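Digeranylgeranylglycerophospholipid reductase (Sulfolobus acidocaldarius, PDB 4OPC) uses FAD to hydrogenate the double bonds of the geranylgeranyl chains of archaeal membrane lipid precursors, turning unsaturated archaeols into saturated ones. Local coordinates at residues A[5-10]-A[29-34]; A[38-43]-A[117-122]; A[123-128]-A[135-140]; A[131-136]-A[282-287]. All coordinates share one frame; numbering follows the deposited sequence.

Contact 1: residues A[5-10]-A[29-34]; sequences LKYDVL and GLKILL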
# COMPACT_ATOMS: atom_id res chain seq x y z
N LEU A 5 3.07 20.00 -25.81
CA LEU A 5 4.11 19.00 -26.06
C LEU A 5 3.50 17.61 -26.22
O LEU A 5 2.50 17.31 -25.59
CB LEU A 5 5.11 19.01 -24.91
CG LEU A 5 5.73 20.39 -24.65
CD1 LEU A 5 6.52 20.37 -23.36
CD2 LEU A 5 6.60 20.82 -25.81
N LYS A 6 4.11 16.77 -27.05
CA LYS A 6 3.59 15.43 -27.34
C LYS A 6 4.48 14.33 -26.77
O LYS A 6 5.63 14.18 -27.18
CB LYS A 6 3.45 15.23 -28.85
CG LYS A 6 2.52 16.22 -29.53
CD LYS A 6 1.08 15.75 -29.49
CE LYS A 6 0.19 16.68 -30.29
NZ LYS A 6 0.72 16.91 -31.66
N TYR A 7 3.93 13.55 -25.84
CA TYR A 7 4.64 12.45 -25.21
C TYR A 7 3.88 11.15 -25.43
O TYR A 7 2.70 11.15 -25.76
CB TYR A 7 4.82 12.70 -23.70
CG TYR A 7 5.92 13.70 -23.41
CD1 TYR A 7 5.70 15.05 -23.56
CD2 TYR A 7 7.17 13.27 -22.99
CE1 TYR A 7 6.71 15.97 -23.32
CE2 TYR A 7 8.19 14.19 -22.75
CZ TYR A 7 7.95 15.53 -22.90
OH TYR A 7 8.95 16.46 -22.67
N ASP A 8 4.57 10.03 -25.28
CA ASP A 8 3.90 8.74 -25.34
C ASP A 8 3.18 8.47 -24.03
O ASP A 8 2.00 8.10 -24.03
CB ASP A 8 4.89 7.63 -25.63
CG ASP A 8 5.46 7.73 -27.02
OD1 ASP A 8 4.70 8.06 -27.97
OD2 ASP A 8 6.67 7.49 -27.19
N VAL A 9 3.89 8.67 -22.92
CA VAL A 9 3.37 8.40 -21.58
C VAL A 9 3.70 9.56 -20.66
O VAL A 9 4.82 10.10 -20.70
CB VAL A 9 4.02 7.11 -20.99
CG1 VAL A 9 3.49 6.82 -19.60
CG2 VAL A 9 3.78 5.93 -21.92
N LEU A 10 2.73 9.96 -19.84
CA LEU A 10 2.94 10.92 -18.76
C LEU A 10 2.70 10.24 -17.42
O LEU A 10 1.60 9.71 -17.20
CB LEU A 10 2.00 12.11 -18.91
CG LEU A 10 1.92 13.07 -17.72
CD1 LEU A 10 3.25 13.79 -17.49
CD2 LEU A 10 0.81 14.07 -17.95
N GLY A 29 12.61 3.13 -26.01
CA GLY A 29 12.42 4.02 -27.13
C GLY A 29 11.13 4.84 -27.06
O GLY A 29 10.77 5.51 -28.03
N LEU A 30 10.44 4.77 -25.93
CA LEU A 30 9.26 5.60 -25.71
C LEU A 30 9.66 6.99 -25.22
O LEU A 30 10.72 7.16 -24.62
CB LEU A 30 8.33 4.96 -24.67
CG LEU A 30 7.63 3.65 -25.06
CD1 LEU A 30 6.89 3.10 -23.86
CD2 LEU A 30 6.68 3.85 -26.23
N LYS A 31 8.83 7.98 -25.51
CA LYS A 31 9.04 9.33 -25.00
C LYS A 31 8.18 9.48 -23.76
O LYS A 31 6.95 9.55 -23.84
CB LYS A 31 8.68 10.38 -26.05
CG LYS A 31 9.10 11.79 -25.66
CD LYS A 31 8.73 12.81 -26.73
CE LYS A 31 9.10 14.21 -26.27
NZ LYS A 31 10.56 14.33 -25.96
N ILE A 32 8.82 9.51 -22.59
CA ILE A 32 8.14 9.45 -21.31
C ILE A 32 8.50 10.66 -20.48
O ILE A 32 9.67 11.03 -20.40
CB ILE A 32 8.54 8.19 -20.53
CG1 ILE A 32 8.28 6.93 -21.37
CG2 ILE A 32 7.81 8.11 -19.18
CD1 ILE A 32 9.01 5.69 -20.87
N LEU A 33 7.49 11.27 -19.87
CA LEU A 33 7.70 12.35 -18.92
C LEU A 33 7.13 11.95 -17.58
O LEU A 33 5.98 11.50 -17.49
CB LEU A 33 6.98 13.62 -19.39
CG LEU A 33 7.03 14.82 -18.43
CD1 LEU A 33 8.47 15.28 -18.20
CD2 LEU A 33 6.18 15.97 -18.95
N LEU A 34 7.93 12.11 -16.53
CA LEU A 34 7.40 11.98 -15.17
C LEU A 34 7.49 13.33 -14.48
O LEU A 34 8.50 14.03 -14.60
CB LEU A 34 8.17 10.91 -14.38
CG LEU A 34 7.76 10.61 -12.94
CD1 LEU A 34 8.07 9.16 -12.61
CD2 LEU A 34 8.45 11.52 -11.93
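Val9 and Leu10 pair in parallel with Ile32 and Leu33, Val9 CA 4.9 Å from Ile32 CA, so that strands 9-12 and 32-35 lie as neighbours at the two ends of the beta-alpha-beta crossover through helix 16-25. Leu33 N bonds to Val9 O at 3.0 Å. At the mouth of the pair Lys31 O takes Asp8 N at 2.8 Å and, weakly, Val9 N. The Asp8 carboxylate closes the same corner: OD2 receives Lys31 N at 2.8 Å on its anti side, 26° out of the carboxylate plane, with an N-H...O angle of 178°. The Tyr7 ring stands between two aliphatic groups, CB of Leu33 over one face and CE of Lys31 over the other, each displaced toward the rim; CE lies 3.8 Å from the ring centroid. Lys31 CG, anti to the backbone N (chi1 -170°), lies beside Tyr7 CD2, and the chain beyond it crosses the ring obliquely, while Tyr7 OH bonds to Glu116. Leu10 CD1 meets Leu33 CD2 at 3.9 Å on the face turned from Val9 and Ile32. Backbone bonds fix the register, the carboxylate ties down the backbone just ahead of strand 32-35, and CH-pi contacts on both faces hold the tyrosine ring.

Contact 2: residues A[38-43]-A[117-122]; sequences KPWNRI and IWDLTT. With FDA (dihydroflavine-adenine dinucleotide), chain B.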
# COMPACT_ATOMS: atom_id res chain seq x y z
N LYS A 38 7.07 17.74 -5.76
CA LYS A 38 8.17 17.97 -4.82
C LYS A 38 9.45 18.34 -5.55
O LYS A 38 9.67 17.93 -6.68
CB LYS A 38 8.43 16.71 -4.00
CG LYS A 38 7.33 16.39 -3.01
CD LYS A 38 7.56 15.05 -2.32
CE LYS A 38 6.44 14.76 -1.33
NZ LYS A 38 6.71 13.52 -0.56
N PRO A 39 10.33 19.09 -4.88
CA PRO A 39 11.67 19.27 -5.44
C PRO A 39 12.42 17.94 -5.38
O PRO A 39 12.15 17.12 -4.49
CB PRO A 39 12.33 20.26 -4.48
CG PRO A 39 11.63 20.05 -3.19
CD PRO A 39 10.21 19.71 -3.55
N TRP A 40 13.34 17.74 -6.32
CA TRP A 40 14.11 16.52 -6.43
C TRP A 40 14.56 15.92 -5.10
O TRP A 40 14.33 14.74 -4.85
CB TRP A 40 15.34 16.77 -7.30
CG TRP A 40 15.23 16.23 -8.69
CD1 TRP A 40 15.07 16.95 -9.85
CD2 TRP A 40 15.30 14.86 -9.08
NE1 TRP A 40 15.04 16.10 -10.94
CE2 TRP A 40 15.17 14.81 -10.48
CE3 TRP A 40 15.48 13.66 -8.37
CZ2 TRP A 40 15.21 13.60 -11.19
CZ3 TRP A 40 15.51 12.47 -9.08
CH2 TRP A 40 15.38 12.45 -10.47
N ASN A 41 15.20 16.71 -4.25
CA ASN A 41 15.78 16.13 -3.04
C ASN A 41 14.77 15.72 -1.98
O ASN A 41 15.13 15.13 -0.97
CB ASN A 41 16.87 17.03 -2.44
CG ASN A 41 16.38 18.40 -2.10
OD1 ASN A 41 15.18 18.64 -1.99
ND2 ASN A 41 17.32 19.34 -1.95
N ARG A 42 13.49 16.00 -2.22
CA ARG A 42 12.44 15.56 -1.31
C ARG A 42 11.59 14.45 -1.89
O ARG A 42 10.77 13.87 -1.19
CB ARG A 42 11.55 16.72 -0.90
CG ARG A 42 12.27 17.77 -0.09
CD ARG A 42 11.29 18.77 0.50
NE ARG A 42 10.48 18.14 1.53
CZ ARG A 42 10.67 18.32 2.83
NH1 ARG A 42 11.62 19.14 3.26
NH2 ARG A 42 9.89 17.69 3.70
N ILE A 43 11.77 14.13 -3.17
CA ILE A 43 10.96 13.08 -3.76
C ILE A 43 11.19 11.76 -3.03
O ILE A 43 12.33 11.37 -2.77
CB ILE A 43 11.21 12.91 -5.28
CG1 ILE A 43 10.80 14.19 -6.01
CG2 ILE A 43 10.40 11.73 -5.82
CD1 ILE A 43 11.21 14.23 -7.48
N ILE A 117 12.26 13.93 -16.53
CA ILE A 117 11.69 14.20 -15.21
C ILE A 117 11.66 15.69 -14.91
O ILE A 117 12.69 16.37 -15.00
CB ILE A 117 12.50 13.51 -14.11
CG1 ILE A 117 12.56 12.00 -14.36
CG2 ILE A 117 11.92 13.83 -12.72
CD1 ILE A 117 13.28 11.21 -13.30
N TRP A 118 10.48 16.20 -14.57
CA TRP A 118 10.34 17.58 -14.11
C TRP A 118 9.89 17.59 -12.66
O TRP A 118 8.77 17.16 -12.35
CB TRP A 118 9.33 18.36 -14.96
CG TRP A 118 9.61 18.43 -16.45
CD1 TRP A 118 10.75 18.07 -17.10
CD2 TRP A 118 8.70 18.89 -17.45
NE1 TRP A 118 10.60 18.26 -18.45
CE2 TRP A 118 9.35 18.77 -18.69
CE3 TRP A 118 7.39 19.38 -17.41
CZ2 TRP A 118 8.73 19.13 -19.89
CZ3 TRP A 118 6.78 19.73 -18.60
CH2 TRP A 118 7.46 19.61 -19.82
N ASP A 119 10.76 18.05 -11.77
CA ASP A 119 10.39 18.23 -10.37
C ASP A 119 9.72 19.58 -10.17
O ASP A 119 9.67 20.42 -11.09
CB ASP A 119 11.61 18.05 -9.44
CG ASP A 119 12.59 19.22 -9.49
OD1 ASP A 119 12.67 19.91 -10.53
OD2 ASP A 119 13.31 19.45 -8.50
N LEU A 120 9.21 19.80 -8.96
CA LEU A 120 8.44 21.00 -8.62
C LEU A 120 7.35 21.28 -9.66
O LEU A 120 7.04 22.44 -9.95
CB LEU A 120 9.35 22.22 -8.42
CG LEU A 120 8.96 23.11 -7.24
CD1 LEU A 120 9.16 22.39 -5.88
CD2 LEU A 120 9.70 24.44 -7.27
N THR A 121 6.79 20.21 -10.22
CA THR A 121 5.81 20.33 -11.29
C THR A 121 4.55 19.57 -10.94
O THR A 121 4.61 18.38 -10.64
CB THR A 121 6.40 19.82 -12.62
OG1 THR A 121 7.51 20.64 -12.98
CG2 THR A 121 5.36 19.91 -13.75
N THR A 122 3.43 20.26 -10.97
CA THR A 122 2.16 19.67 -10.57
C THR A 122 1.23 19.52 -11.77
O THR A 122 1.05 20.45 -12.56
CB THR A 122 1.47 20.55 -9.51
OG1 THR A 122 2.34 20.71 -8.38
CG2 THR A 122 0.16 19.92 -9.05
PA FDA B . 3.53 8.47 -2.62
O1A FDA B . 2.59 9.24 -1.79
O2A FDA B . 4.81 7.97 -1.95
O5B FDA B . 3.96 9.34 -3.86
C5B FDA B . 2.99 10.16 -4.56
C4B FDA B . 3.75 11.26 -5.25
O4B FDA B . 2.85 11.99 -6.11
C3B FDA B . 4.39 12.29 -4.32
O3B FDA B . 5.81 12.35 -4.51
C2B FDA B . 3.65 13.60 -4.65
O2B FDA B . 4.49 14.74 -4.55
C1B FDA B . 3.21 13.35 -6.08
N9A FDA B . 2.04 14.08 -6.55
C8A FDA B . 0.77 14.05 -6.03
N7A FDA B . -0.11 14.75 -6.71
C5A FDA B . 0.64 15.27 -7.76
C6A FDA B . 0.28 16.06 -8.87
N6A FDA B . -0.97 16.43 -9.15
N1A FDA B . 1.25 16.36 -9.76
C2A FDA B . 2.50 15.95 -9.52
N3A FDA B . 2.94 15.17 -8.53
C4A FDA B . 1.95 14.84 -7.70
N1 FDA B . 4.63 0.66 3.27
C2 FDA B . 5.63 -0.28 3.31
O2 FDA B . 5.84 -1.01 2.35
N3 FDA B . 6.40 -0.33 4.44
C4 FDA B . 6.21 0.38 5.61
O4 FDA B . 7.06 0.32 6.49
C4X FDA B . 5.13 1.28 5.54
N5 FDA B . 4.87 2.07 6.63
C5X FDA B . 4.06 3.18 6.50
C6 FDA B . 4.00 4.14 7.50
C7 FDA B . 3.27 5.30 7.36
C7M FDA B . 3.35 6.36 8.43
C8 FDA B . 2.52 5.51 6.19
C8M FDA B . 1.77 6.80 5.97
C9 FDA B . 2.55 4.54 5.18
C9A FDA B . 3.33 3.39 5.31
N10 FDA B . 3.42 2.41 4.30
C10 FDA B . 4.40 1.45 4.37
C1' FDA B . 2.72 2.58 3.00
C2' FDA B . 3.67 3.15 1.93
O2' FDA B . 4.42 4.25 2.47
C3' FDA B . 2.88 3.65 0.72
O3' FDA B . 1.95 2.64 0.35
C4' FDA B . 3.71 3.96 -0.53
O4' FDA B . 4.84 4.77 -0.22
C5' FDA B . 2.88 4.62 -1.60
O5' FDA B . 3.71 4.98 -2.72
P FDA B . 3.10 5.85 -3.90
O1P FDA B . 4.18 6.04 -4.88
O2P FDA B . 1.78 5.27 -4.40
O3P FDA B . 2.69 7.24 -3.23
O HOH W 1 15.03 16.57 -13.80
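Trp40 and Asp119 meet through backbone and side chain together: Trp40 N gives a bond of 2.8 Å to Asp119 OD2, on the anti lone pair of that oxygen, while Trp40 CD1 lies 3.3 Å from the same OD2. The carboxylate gets there because its CG sits between the backbone N and the carbonyl carbon (chi1 73°), and its plane is turned 47° from the indole. Farther along the ring, CZ2 touches Ile117 CG2 at 3.6 Å and CH2 touches Ile117 CD1, the two side chains crossing at about a right angle. The indole NE1 reaches a water in the ring plane at 2.9 Å, and that water donates to Ile117 O, making a second bridge to the strand. An alanine in place of Trp40 would probably open a gap beside Ile117 and leave the bridging water without its indole donor. Nearby, Leu120 N bonds to Lys38 O at 3.0 Å, and Leu120 CD1 packs on Pro39 CD at 3.7 Å. In the next shell Arg142 forms a salt bridge with Asp119 OD2, and Leu107 of helix 99-112 touches both Trp40 and Ile43. The Lys38 chain runs beside the ribose hydroxyls of the cofactor, CG 3.6 Å from O2B, and its NZ pairs with Asp45. Asp119 OD2 therefore serves a backbone N-H and a guanidinium at once, which is likely to stabilise its negative charge; together with the Leu120-Lys38 bond it joins the loop after strand 32-35 to the end of edge strand 116-118, beside the adenosine half of the cofactor.

Contact 3: residues A[123-128]-A[135-140]; sequences AMKPIF and GAVLFN. With FDA (dihydroflavine-adenine dinucleotide), chain B.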
# COMPACT_ATOMS: atom_id res chain seq x y z
N ALA A 123 0.66 18.32 -11.91
CA ALA A 123 -0.41 18.13 -12.88
C ALA A 123 -1.67 18.73 -12.28
O ALA A 123 -2.20 18.23 -11.28
CB ALA A 123 -0.58 16.66 -13.22
N MET A 124 -2.14 19.83 -12.87
CA MET A 124 -3.22 20.62 -12.32
C MET A 124 -4.58 20.14 -12.76
O MET A 124 -5.53 20.19 -11.99
CB MET A 124 -3.05 22.08 -12.71
CG MET A 124 -1.92 22.77 -11.96
SD MET A 124 -2.20 22.76 -10.15
CE MET A 124 -0.84 23.78 -9.57
N LYS A 125 -4.70 19.71 -14.00
CA LYS A 125 -5.98 19.18 -14.45
C LYS A 125 -5.82 18.25 -15.63
O LYS A 125 -4.88 18.39 -16.42
CB LYS A 125 -6.97 20.30 -14.76
CG LYS A 125 -6.66 21.08 -15.99
CD LYS A 125 -7.73 22.13 -16.25
CE LYS A 125 -7.29 23.11 -17.33
NZ LYS A 125 -8.36 24.11 -17.66
N PRO A 126 -6.73 17.29 -15.76
CA PRO A 126 -6.71 16.39 -16.92
C PRO A 126 -7.09 17.08 -18.21
O PRO A 126 -7.87 18.04 -18.21
CB PRO A 126 -7.78 15.35 -16.58
CG PRO A 126 -7.95 15.43 -15.10
CD PRO A 126 -7.73 16.87 -14.76
N ILE A 127 -6.51 16.61 -19.30
CA ILE A 127 -7.09 16.86 -20.61
C ILE A 127 -8.00 15.67 -20.85
O ILE A 127 -7.54 14.52 -20.85
CB ILE A 127 -6.03 16.93 -21.72
CG1 ILE A 127 -5.00 18.03 -21.40
CG2 ILE A 127 -6.69 17.18 -23.08
CD1 ILE A 127 -3.80 17.98 -22.29
N PHE A 128 -9.29 15.92 -21.01
CA PHE A 128 -10.26 14.84 -21.16
C PHE A 128 -11.17 15.18 -22.31
O PHE A 128 -11.87 16.19 -22.29
CB PHE A 128 -11.07 14.66 -19.88
CG PHE A 128 -11.99 13.47 -19.91
CD1 PHE A 128 -11.48 12.19 -19.73
CD2 PHE A 128 -13.35 13.63 -20.12
CE1 PHE A 128 -12.32 11.09 -19.77
CE2 PHE A 128 -14.19 12.52 -20.15
CZ PHE A 128 -13.67 11.26 -19.98
N GLY A 135 -3.97 13.56 -21.61
CA GLY A 135 -2.80 14.24 -21.08
C GLY A 135 -3.17 15.12 -19.90
O GLY A 135 -4.14 14.83 -19.18
N ALA A 136 -2.41 16.19 -19.69
CA ALA A 136 -2.59 17.02 -18.51
C ALA A 136 -2.10 18.44 -18.75
O ALA A 136 -1.20 18.67 -19.55
CB ALA A 136 -1.85 16.44 -17.34
N VAL A 137 -2.70 19.39 -18.04
CA VAL A 137 -2.12 20.72 -17.94
C VAL A 137 -1.23 20.72 -16.71
O VAL A 137 -1.66 20.32 -15.62
CB VAL A 137 -3.19 21.80 -17.83
CG1 VAL A 137 -2.54 23.16 -17.74
CG2 VAL A 137 -4.12 21.74 -19.04
N LEU A 138 0.02 21.13 -16.91
CA LEU A 138 1.04 21.10 -15.87
C LEU A 138 1.46 22.50 -15.49
O LEU A 138 1.54 23.37 -16.35
CB LEU A 138 2.28 20.37 -16.37
CG LEU A 138 2.11 18.99 -16.99
CD1 LEU A 138 3.48 18.51 -17.45
CD2 LEU A 138 1.51 18.01 -15.99
N PHE A 139 1.76 22.69 -14.22
CA PHE A 139 2.41 23.92 -13.80
C PHE A 139 3.79 23.59 -13.25
O PHE A 139 3.92 22.95 -12.20
CB PHE A 139 1.58 24.68 -12.76
CG PHE A 139 2.14 26.02 -12.42
CD1 PHE A 139 2.71 26.80 -13.40
CD2 PHE A 139 2.14 26.48 -11.12
CE1 PHE A 139 3.24 28.04 -13.10
CE2 PHE A 139 2.67 27.70 -10.81
CZ PHE A 139 3.23 28.48 -11.80
N ASN A 140 4.81 24.01 -13.99
CA ASN A 140 6.20 23.78 -13.63
C ASN A 140 6.68 24.99 -12.84
O ASN A 140 6.85 26.07 -13.40
CB ASN A 140 7.02 23.60 -14.92
CG ASN A 140 8.48 23.28 -14.66
OD1 ASN A 140 9.07 23.68 -13.66
ND2 ASN A 140 9.08 22.55 -15.60
PA FDA B . 3.53 8.47 -2.62
O1A FDA B . 2.59 9.24 -1.79
O2A FDA B . 4.81 7.97 -1.95
O5B FDA B . 3.96 9.34 -3.86
C5B FDA B . 2.99 10.16 -4.56
C4B FDA B . 3.75 11.26 -5.25
O4B FDA B . 2.85 11.99 -6.11
C3B FDA B . 4.39 12.29 -4.32
O3B FDA B . 5.81 12.35 -4.51
C2B FDA B . 3.65 13.60 -4.65
O2B FDA B . 4.49 14.74 -4.55
C1B FDA B . 3.21 13.35 -6.08
N9A FDA B . 2.04 14.08 -6.55
C8A FDA B . 0.77 14.05 -6.03
N7A FDA B . -0.11 14.75 -6.71
C5A FDA B . 0.64 15.27 -7.76
C6A FDA B . 0.28 16.06 -8.87
N6A FDA B . -0.97 16.43 -9.15
N1A FDA B . 1.25 16.36 -9.76
C2A FDA B . 2.50 15.95 -9.52
N3A FDA B . 2.94 15.17 -8.53
C4A FDA B . 1.95 14.84 -7.70
N1 FDA B . 4.63 0.66 3.27
C2 FDA B . 5.63 -0.28 3.31
O2 FDA B . 5.84 -1.01 2.35
N3 FDA B . 6.40 -0.33 4.44
C4 FDA B . 6.21 0.38 5.61
O4 FDA B . 7.06 0.32 6.49
C4X FDA B . 5.13 1.28 5.54
N5 FDA B . 4.87 2.07 6.63
C5X FDA B . 4.06 3.18 6.50
C6 FDA B . 4.00 4.14 7.50
C7 FDA B . 3.27 5.30 7.36
C7M FDA B . 3.35 6.36 8.43
C8 FDA B . 2.52 5.51 6.19
C8M FDA B . 1.77 6.80 5.97
C9 FDA B . 2.55 4.54 5.18
C9A FDA B . 3.33 3.39 5.31
N10 FDA B . 3.42 2.41 4.30
C10 FDA B . 4.40 1.45 4.37
C1' FDA B . 2.72 2.58 3.00
C2' FDA B . 3.67 3.15 1.93
O2' FDA B . 4.42 4.25 2.47
C3' FDA B . 2.88 3.65 0.72
O3' FDA B . 1.95 2.64 0.35
C4' FDA B . 3.71 3.96 -0.53
O4' FDA B . 4.84 4.77 -0.22
C5' FDA B . 2.88 4.62 -1.60
O5' FDA B . 3.71 4.98 -2.72
P FDA B . 3.10 5.85 -3.90
O1P FDA B . 4.18 6.04 -4.88
O2P FDA B . 1.78 5.27 -4.40
O3P FDA B . 2.69 7.24 -3.23
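Val137 O is gripped by two successive amides, Met124 N at 2.8 Å and, weakly, Lys125 N at 3.5 Å, which makes Met124 and Lys125 a classic beta bulge opposite Val137. Val137 N returns a bond of 2.9 Å to Lys125 O, and Ile127 N reaches Gly135 O at 3.0 Å. Just before the bulge, Ala123 reads the adenine of the cofactor with its backbone: its N donates to N1A at 3.0 Å, and its O accepts from N6A at the same length. Ala123 CB meanwhile rests 3.7 Å from Leu138 CD2. On the other face of the hairpin the extended Lys125 chain lies alongside Val137, CE 3.9 Å from CG2, and Ile127 CD1 lies 3.4 Å from Ala136 N, covering the backbone at Gly135. Phe139 CB packs alongside Met124 CG, while Met124 CE stands at the ring edge, near its plane. Strands 121-129 and 132-140 form this hairpin at one border of a mixed sheet. Strand 145-150 flanks 132-140 on its far side, bonding to Ala136 and Leu138. Ile12 packs on Ala123 and Leu10 on Ala136, joining the hairpin to the mixed sheet that holds the parallel strands 9-12 and 32-35.

Contact 4: residues A[131-136]-A[282-287]; sequences GYVKGA and NGIIVI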
# COMPACT_ATOMS: atom_id res chain seq x y z
N GLY A 131 -14.24 11.10 -24.18
CA GLY A 131 -14.23 9.95 -23.29
C GLY A 131 -12.86 9.44 -22.89
O GLY A 131 -12.76 8.45 -22.17
N TYR A 132 -11.81 10.11 -23.36
CA TYR A 132 -10.44 9.66 -23.09
C TYR A 132 -9.65 10.67 -22.30
O TYR A 132 -9.74 11.88 -22.54
CB TYR A 132 -9.69 9.45 -24.40
CG TYR A 132 -9.88 8.10 -25.03
CD1 TYR A 132 -11.09 7.75 -25.60
CD2 TYR A 132 -8.83 7.19 -25.08
CE1 TYR A 132 -11.27 6.51 -26.19
CE2 TYR A 132 -9.00 5.95 -25.67
CZ TYR A 132 -10.21 5.62 -26.23
OH TYR A 132 -10.40 4.39 -26.84
N VAL A 133 -8.84 10.19 -21.38
CA VAL A 133 -7.77 11.01 -20.85
C VAL A 133 -6.73 11.15 -21.95
O VAL A 133 -6.31 10.15 -22.55
CB VAL A 133 -7.12 10.37 -19.62
CG1 VAL A 133 -5.88 11.16 -19.19
CG2 VAL A 133 -8.14 10.28 -18.48
N LYS A 134 -6.32 12.39 -22.23
CA LYS A 134 -5.41 12.65 -23.34
C LYS A 134 -4.14 13.37 -22.91
O LYS A 134 -3.32 13.75 -23.76
CB LYS A 134 -6.12 13.42 -24.46
CG LYS A 134 -7.25 12.60 -25.10
CD LYS A 134 -7.50 13.04 -26.52
CE LYS A 134 -8.51 12.13 -27.21
NZ LYS A 134 -8.81 12.62 -28.60
N GLY A 135 -3.97 13.56 -21.61
CA GLY A 135 -2.80 14.24 -21.08
C GLY A 135 -3.17 15.12 -19.90
O GLY A 135 -4.14 14.83 -19.18
N ALA A 136 -2.41 16.19 -19.69
CA ALA A 136 -2.59 17.02 -18.51
C ALA A 136 -2.10 18.44 -18.75
O ALA A 136 -1.20 18.67 -19.55
CB ALA A 136 -1.85 16.44 -17.34
N ASN A 282 -10.02 4.61 -20.23
CA ASN A 282 -9.56 5.15 -21.51
C ASN A 282 -8.44 6.16 -21.31
O ASN A 282 -8.68 7.24 -20.76
CB ASN A 282 -10.69 5.83 -22.27
CG ASN A 282 -11.89 4.94 -22.52
OD1 ASN A 282 -11.78 3.72 -22.69
ND2 ASN A 282 -13.06 5.56 -22.57
N GLY A 283 -7.24 5.83 -21.76
CA GLY A 283 -6.10 6.73 -21.68
C GLY A 283 -5.44 6.86 -20.32
O GLY A 283 -4.62 7.77 -20.13
N ILE A 284 -5.79 6.00 -19.36
CA ILE A 284 -5.26 6.18 -18.00
C ILE A 284 -5.14 4.86 -17.24
O ILE A 284 -6.00 3.98 -17.34
CB ILE A 284 -6.13 7.17 -17.20
CG1 ILE A 284 -5.55 7.40 -15.80
CG2 ILE A 284 -7.60 6.72 -17.16
CD1 ILE A 284 -6.18 8.59 -15.06
N ILE A 285 -4.05 4.75 -16.49
CA ILE A 285 -3.86 3.67 -15.52
C ILE A 285 -3.54 4.31 -14.17
O ILE A 285 -2.84 5.33 -14.12
CB ILE A 285 -2.73 2.72 -15.95
CG1 ILE A 285 -3.21 1.82 -17.10
CG2 ILE A 285 -2.20 1.89 -14.76
CD1 ILE A 285 -2.10 0.99 -17.72
N VAL A 286 -4.07 3.73 -13.09
CA VAL A 286 -3.85 4.23 -11.74
C VAL A 286 -3.05 3.20 -10.95
O VAL A 286 -3.34 2.00 -11.00
CB VAL A 286 -5.20 4.47 -11.05
CG1 VAL A 286 -4.99 5.02 -9.64
CG2 VAL A 286 -6.04 5.43 -11.88
N ILE A 287 -2.03 3.66 -10.22
CA ILE A 287 -1.14 2.77 -9.48
C ILE A 287 -0.84 3.29 -8.07
O ILE A 287 -1.16 4.44 -7.73
CB ILE A 287 0.18 2.50 -10.25
CG1 ILE A 287 0.97 3.80 -10.43
CG2 ILE A 287 -0.08 1.84 -11.59
CD1 ILE A 287 2.35 3.58 -11.04
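Tyr132 CG and Asn282 CG each lie anti to their own carbonyl carbon (chi1 -85° and -56°), and the two side chains cross at about a right angle, yet ring and amide planes are stacked, 19° apart. Asn282 CB sits over the centre of the phenol ring, 3.6 Å from the ring centroid, in a CH-pi contact. Asn282 ND2 then gives a bond of 2.9 Å to Gly131 O; this oxygen lies in the amide plane, while ND2 stands above the plane of the Gly131 carbonyl. At the other end of the amide, OD1 accepts from the backbone N of Ala327, so both polar atoms of the side chain are engaged. The backbone adds a second link, Val133 N to Asn282 O at 3.0 Å, and Gly283 CA makes a CA-H...O contact with Val133 O. Gly283 is held so close that a CB there would clash with that oxygen. Beyond it, Val133 CG2 meets Ile284 CG2 at 3.8 Å, and Val133 also touches Val154 of strand 153-156. An alanine in place of Tyr132 would probably take away the surface on which Asn282 CB and its amide rest, leaving the amide freer to shift. The contact joins the start of strand 132-140 to the turn leading into strand 284-286, and so one sheet to the next. A flat amide stacked on the ring, with its N-H and its oxygen both bonded to backbone, is fixed in its rotation.

Along the chain, contact 1 closes before contact 2 opens, contact 3 follows, and contact 4 starts on the strand where contact 3 ends, sharing Gly135 and Ala136. Contacts 1 and 2 meet in the six-stranded mixed sheet, where strands 32-35 and 116-118 are neighbours and Leu34 O probably bonds to Trp118 N; their centres are 17 Å apart. Contacts 2 and 3 both use strand 121-129. Contact 4, centred 11 Å from contact 3 and 22 Å from contact 2, ties the hairpin's far end to strand 284-286. Leu33 packing on Leu138 joins contacts 1 and 3, so the hairpin sheet is packed against the Rossmann-type sheet, and contacts 2 and 3 reach the adenosine half of the cofactor.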